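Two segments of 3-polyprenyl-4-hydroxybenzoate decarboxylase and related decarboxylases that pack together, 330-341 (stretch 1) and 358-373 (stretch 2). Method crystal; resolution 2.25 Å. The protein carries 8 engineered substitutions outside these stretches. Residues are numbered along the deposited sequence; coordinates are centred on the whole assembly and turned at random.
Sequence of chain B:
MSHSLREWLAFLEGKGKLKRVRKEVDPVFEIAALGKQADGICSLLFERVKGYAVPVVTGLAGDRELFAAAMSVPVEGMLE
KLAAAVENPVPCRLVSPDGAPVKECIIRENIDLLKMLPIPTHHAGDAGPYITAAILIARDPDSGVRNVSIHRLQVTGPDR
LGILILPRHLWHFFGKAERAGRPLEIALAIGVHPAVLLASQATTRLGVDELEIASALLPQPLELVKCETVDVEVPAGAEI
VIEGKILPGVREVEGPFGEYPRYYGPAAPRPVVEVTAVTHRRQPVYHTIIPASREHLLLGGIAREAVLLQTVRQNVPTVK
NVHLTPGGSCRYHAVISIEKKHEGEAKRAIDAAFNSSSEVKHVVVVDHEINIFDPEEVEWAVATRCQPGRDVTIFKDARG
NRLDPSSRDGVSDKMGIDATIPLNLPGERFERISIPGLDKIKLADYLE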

# COMPACT_ATOMS: atom_id res chain seq x y z
N CYS B 330 -5.78 7.76 10.37
CA CYS B 330 -6.91 7.10 11.03
C CYS B 330 -7.93 8.12 11.48
O CYS B 330 -8.37 8.15 12.62
CB CYS B 330 -6.46 6.15 12.10
SG CYS B 330 -5.29 4.90 11.53
N ARG B 331 -8.37 8.93 10.52
CA ARG B 331 -9.19 10.08 10.79
C ARG B 331 -9.85 10.69 9.51
O ARG B 331 -11.04 10.95 9.51
CB ARG B 331 -8.26 11.13 11.38
CG ARG B 331 -8.91 12.30 12.00
CD ARG B 331 -7.83 13.30 12.36
NE ARG B 331 -6.89 12.82 13.36
CZ ARG B 331 -6.98 13.04 14.66
NH1 ARG B 331 -7.99 13.76 15.17
NH2 ARG B 331 -6.07 12.53 15.48
N TYR B 332 -9.06 10.97 8.48
CA TYR B 332 -9.50 11.73 7.33
C TYR B 332 -10.13 10.89 6.24
O TYR B 332 -11.02 11.40 5.52
CB TYR B 332 -8.32 12.56 6.71
CG TYR B 332 -7.75 13.56 7.67
CD1 TYR B 332 -8.58 14.43 8.36
CD2 TYR B 332 -6.39 13.65 7.90
CE1 TYR B 332 -8.07 15.32 9.28
CE2 TYR B 332 -5.86 14.56 8.82
CZ TYR B 332 -6.70 15.39 9.50
OH TYR B 332 -6.25 16.34 10.40
N HIS B 333 -9.61 9.66 6.06
CA HIS B 333 -10.03 8.75 5.04
C HIS B 333 -10.77 7.52 5.58
O HIS B 333 -10.21 6.79 6.41
CB HIS B 333 -8.79 8.26 4.28
CG HIS B 333 -8.25 9.23 3.31
ND1 HIS B 333 -7.36 8.87 2.33
CD2 HIS B 333 -8.49 10.56 3.17
CE1 HIS B 333 -7.06 9.96 1.63
NE2 HIS B 333 -7.73 10.99 2.12
N ALA B 334 -11.97 7.24 5.05
CA ALA B 334 -12.76 6.08 5.42
C ALA B 334 -13.04 5.13 4.25
O ALA B 334 -13.25 5.58 3.11
CB ALA B 334 -14.01 6.51 6.09
N VAL B 335 -12.87 3.83 4.50
CA VAL B 335 -13.27 2.79 3.59
C VAL B 335 -14.41 1.99 4.26
O VAL B 335 -14.31 1.61 5.43
CB VAL B 335 -12.11 1.86 3.18
CG1 VAL B 335 -12.54 0.84 2.16
CG2 VAL B 335 -10.96 2.65 2.58
N ILE B 336 -15.52 1.78 3.53
CA ILE B 336 -16.75 1.18 4.07
C ILE B 336 -17.11 0.03 3.18
O ILE B 336 -17.19 0.22 1.99
CB ILE B 336 -17.91 2.19 4.12
CG1 ILE B 336 -17.51 3.34 5.03
CG2 ILE B 336 -19.19 1.57 4.71
CD1 ILE B 336 -18.48 4.45 5.06
N SER B 337 -17.22 -1.18 3.73
CA SER B 337 -17.72 -2.35 2.98
C SER B 337 -19.20 -2.55 3.29
O SER B 337 -19.62 -2.45 4.43
CB SER B 337 -16.95 -3.63 3.31
OG SER B 337 -17.14 -3.92 4.64
N ILE B 338 -20.01 -2.75 2.26
CA ILE B 338 -21.42 -3.09 2.42
C ILE B 338 -21.77 -4.35 1.65
O ILE B 338 -21.13 -4.69 0.68
CB ILE B 338 -22.33 -1.96 1.96
CG1 ILE B 338 -22.13 -1.61 0.48
CG2 ILE B 338 -22.17 -0.73 2.84
CD1 ILE B 338 -23.10 -0.50 0.07
N GLU B 339 -22.77 -5.07 2.13
CA GLU B 339 -23.35 -6.19 1.37
C GLU B 339 -24.53 -5.54 0.70
O GLU B 339 -25.60 -5.44 1.28
CB GLU B 339 -23.75 -7.36 2.28
CG GLU B 339 -24.35 -8.56 1.55
CD GLU B 339 -24.83 -9.65 2.54
OE1 GLU B 339 -25.77 -9.35 3.30
OE2 GLU B 339 -24.28 -10.79 2.59
N LYS B 340 -24.33 -5.05 -0.51
CA LYS B 340 -25.32 -4.17 -1.12
C LYS B 340 -26.58 -4.96 -1.58
O LYS B 340 -26.43 -5.97 -2.24
CB LYS B 340 -24.71 -3.37 -2.27
CG LYS B 340 -25.71 -2.48 -2.98
CD LYS B 340 -25.06 -1.36 -3.79
CE LYS B 340 -24.29 -1.90 -4.96
NZ LYS B 340 -24.31 -0.92 -6.07
N LYS B 341 -27.78 -4.47 -1.24
CA LYS B 341 -29.09 -5.03 -1.69
C LYS B 341 -29.79 -4.09 -2.68
O LYS B 341 -30.38 -4.56 -3.63
CB LYS B 341 -30.09 -5.26 -0.55
CG LYS B 341 -29.57 -5.92 0.71
CD LYS B 341 -29.57 -7.42 0.67
CE LYS B 341 -29.83 -7.97 2.08
NZ LYS B 341 -29.68 -9.45 2.15
N SER B 358 -16.91 15.67 11.76
CA SER B 358 -16.51 16.69 10.81
C SER B 358 -15.11 16.44 10.17
O SER B 358 -14.84 16.98 9.10
CB SER B 358 -16.61 18.08 11.47
OG SER B 358 -15.71 18.17 12.58
N GLU B 359 -14.27 15.60 10.78
CA GLU B 359 -12.93 15.27 10.25
C GLU B 359 -12.88 14.43 8.95
O GLU B 359 -11.94 14.60 8.17
CB GLU B 359 -12.12 14.56 11.32
CG GLU B 359 -11.86 15.42 12.55
CD GLU B 359 -11.54 14.60 13.80
OE1 GLU B 359 -12.08 13.45 14.06
OE2 GLU B 359 -10.68 15.12 14.55
N VAL B 360 -13.86 13.52 8.74
CA VAL B 360 -13.82 12.63 7.63
C VAL B 360 -13.98 13.46 6.36
O VAL B 360 -14.92 14.23 6.22
CB VAL B 360 -14.91 11.54 7.63
CG1 VAL B 360 -14.82 10.74 6.34
CG2 VAL B 360 -14.77 10.64 8.86
N LYS B 361 -13.10 13.20 5.41
CA LYS B 361 -12.86 14.06 4.29
C LYS B 361 -13.09 13.31 2.95
O LYS B 361 -13.39 13.91 1.93
CB LYS B 361 -11.36 14.45 4.41
CG LYS B 361 -11.10 15.81 3.95
CD LYS B 361 -9.64 16.18 4.04
CE LYS B 361 -9.20 16.59 2.65
NZ LYS B 361 -7.88 17.29 2.66
N HIS B 362 -12.81 12.02 2.94
CA HIS B 362 -12.74 11.19 1.76
C HIS B 362 -13.29 9.80 2.19
O HIS B 362 -12.81 9.20 3.21
CB HIS B 362 -11.29 11.12 1.39
CG HIS B 362 -10.98 10.30 0.17
ND1 HIS B 362 -10.88 8.92 0.18
CD2 HIS B 362 -10.58 10.68 -1.06
CE1 HIS B 362 -10.47 8.48 -1.00
NE2 HIS B 362 -10.30 9.53 -1.78
N VAL B 363 -14.29 9.30 1.46
CA VAL B 363 -14.96 8.05 1.78
C VAL B 363 -14.99 7.21 0.53
O VAL B 363 -15.41 7.71 -0.53
CB VAL B 363 -16.38 8.32 2.26
CG1 VAL B 363 -17.08 7.03 2.70
CG2 VAL B 363 -16.33 9.31 3.38
N VAL B 364 -14.48 6.00 0.60
CA VAL B 364 -14.77 5.01 -0.41
C VAL B 364 -15.63 3.83 0.06
O VAL B 364 -15.39 3.27 1.14
CB VAL B 364 -13.59 4.63 -1.34
CG1 VAL B 364 -12.30 5.43 -1.17
CG2 VAL B 364 -13.44 3.19 -1.65
N VAL B 365 -16.64 3.50 -0.76
CA VAL B 365 -17.57 2.38 -0.44
C VAL B 365 -17.26 1.22 -1.38
O VAL B 365 -17.12 1.42 -2.56
CB VAL B 365 -19.07 2.77 -0.56
CG1 VAL B 365 -19.98 1.60 -0.15
CG2 VAL B 365 -19.37 3.98 0.30
N VAL B 366 -17.11 0.02 -0.86
CA VAL B 366 -16.84 -1.15 -1.66
C VAL B 366 -17.77 -2.31 -1.25
O VAL B 366 -18.41 -2.26 -0.20
CB VAL B 366 -15.40 -1.64 -1.57
CG1 VAL B 366 -14.47 -0.53 -2.05
CG2 VAL B 366 -15.04 -2.01 -0.13
N ASP B 367 -17.84 -3.33 -2.10
CA ASP B 367 -18.61 -4.52 -1.80
C ASP B 367 -17.93 -5.36 -0.69
O ASP B 367 -16.71 -5.31 -0.49
CB ASP B 367 -18.78 -5.33 -3.09
CG ASP B 367 -19.69 -4.61 -4.12
OD1 ASP B 367 -20.86 -4.30 -3.77
OD2 ASP B 367 -19.25 -4.31 -5.25
N HIS B 368 -18.76 -6.12 0.02
CA HIS B 368 -18.35 -6.97 1.16
C HIS B 368 -17.17 -7.89 0.93
O HIS B 368 -16.44 -8.17 1.85
CB HIS B 368 -19.56 -7.79 1.73
CG HIS B 368 -20.16 -8.80 0.77
ND1 HIS B 368 -20.16 -10.16 1.01
CD2 HIS B 368 -20.79 -8.63 -0.42
CE1 HIS B 368 -20.75 -10.79 -0.00
NE2 HIS B 368 -21.16 -9.88 -0.87
N GLU B 369 -16.96 -8.35 -0.29
CA GLU B 369 -15.83 -9.25 -0.55
C GLU B 369 -14.44 -8.57 -0.69
O GLU B 369 -13.44 -9.28 -0.80
CB GLU B 369 -16.15 -10.19 -1.72
CG GLU B 369 -15.84 -9.70 -3.14
CD GLU B 369 -16.85 -8.69 -3.68
OE1 GLU B 369 -18.01 -8.64 -3.16
OE2 GLU B 369 -16.49 -7.97 -4.67
N ILE B 370 -14.38 -7.22 -0.72
CA ILE B 370 -13.10 -6.50 -0.82
C ILE B 370 -12.56 -6.43 0.59
O ILE B 370 -13.27 -6.15 1.55
CB ILE B 370 -13.28 -5.08 -1.42
CG1 ILE B 370 -13.79 -5.16 -2.87
CG2 ILE B 370 -11.97 -4.29 -1.34
CD1 ILE B 370 -12.87 -5.87 -3.86
N ASN B 371 -11.30 -6.77 0.75
CA ASN B 371 -10.66 -6.57 2.06
C ASN B 371 -10.25 -5.08 2.15
O ASN B 371 -9.27 -4.61 1.51
CB ASN B 371 -9.47 -7.52 2.19
CG ASN B 371 -8.67 -7.31 3.44
OD1 ASN B 371 -9.07 -6.58 4.37
ND2 ASN B 371 -7.49 -7.90 3.45
N ILE B 372 -10.99 -4.35 2.95
CA ILE B 372 -10.82 -2.94 3.12
C ILE B 372 -9.59 -2.54 3.89
O ILE B 372 -9.22 -1.34 3.84
CB ILE B 372 -12.03 -2.29 3.78
CG1 ILE B 372 -12.22 -2.77 5.20
CG2 ILE B 372 -13.28 -2.52 2.95
CD1 ILE B 372 -13.17 -1.95 5.99
N PHE B 373 -8.96 -3.51 4.56
CA PHE B 373 -7.70 -3.27 5.27
C PHE B 373 -6.50 -3.44 4.38
O PHE B 373 -5.38 -3.23 4.85
CB PHE B 373 -7.56 -4.19 6.51
CG PHE B 373 -8.69 -4.02 7.46
CD1 PHE B 373 -8.75 -2.90 8.24
CD2 PHE B 373 -9.76 -4.92 7.47
CE1 PHE B 373 -9.82 -2.68 9.08
CE2 PHE B 373 -10.83 -4.69 8.29
CZ PHE B 373 -10.86 -3.58 9.11
O HOH W 1 -10.70 6.66 1.63
O HOH W 2 -22.05 -6.33 -2.13

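The contact is a pair of neighbouring parallel β-strands, 333-338 and 362-367, joined by a backbone hydrogen-bond ladder and reinforced by side-chain packing on both sheet faces. The strand axes diverge by 27° and approach to 4.6 Å, and paired CA atoms from His 333–His 362 to Ser 337–Val 366 lie 4.7 to 4.9 Å apart. The ladder alternates as parallel register requires: Ala 334 N donates to His 362 O (2.8 Å, 171°), Val 364 N to Ala 334 O (2.8 Å), Ile 336 N to Val 364 O (2.8 Å), Val 366 N to Ile 336 O (2.9 Å) and Ile 338 N to Val 366 O (3.0 Å). Beyond it, His 368 N reaches Ile 338 O at 2.8 Å, but the 120° angle makes this bond weak.

On one face, the His 333 and His 362 rings stack face to face, with centroids 4.3 Å apart and planes at 23°; further along, Val 335 CG1 meets Ile 372 CG2 at 3.5 Å. On the other, Ile 336 CD1 packs against Val 363 CG1 at 3.8 Å.

Polar contacts flank the ladder. Arg 331 NH1 forms a salt bridge with Glu 359 OE2 (3.1 Å), while water 2 links Lys 340 N (3.1 Å) to Asp 367 OD1 (2.9 Å).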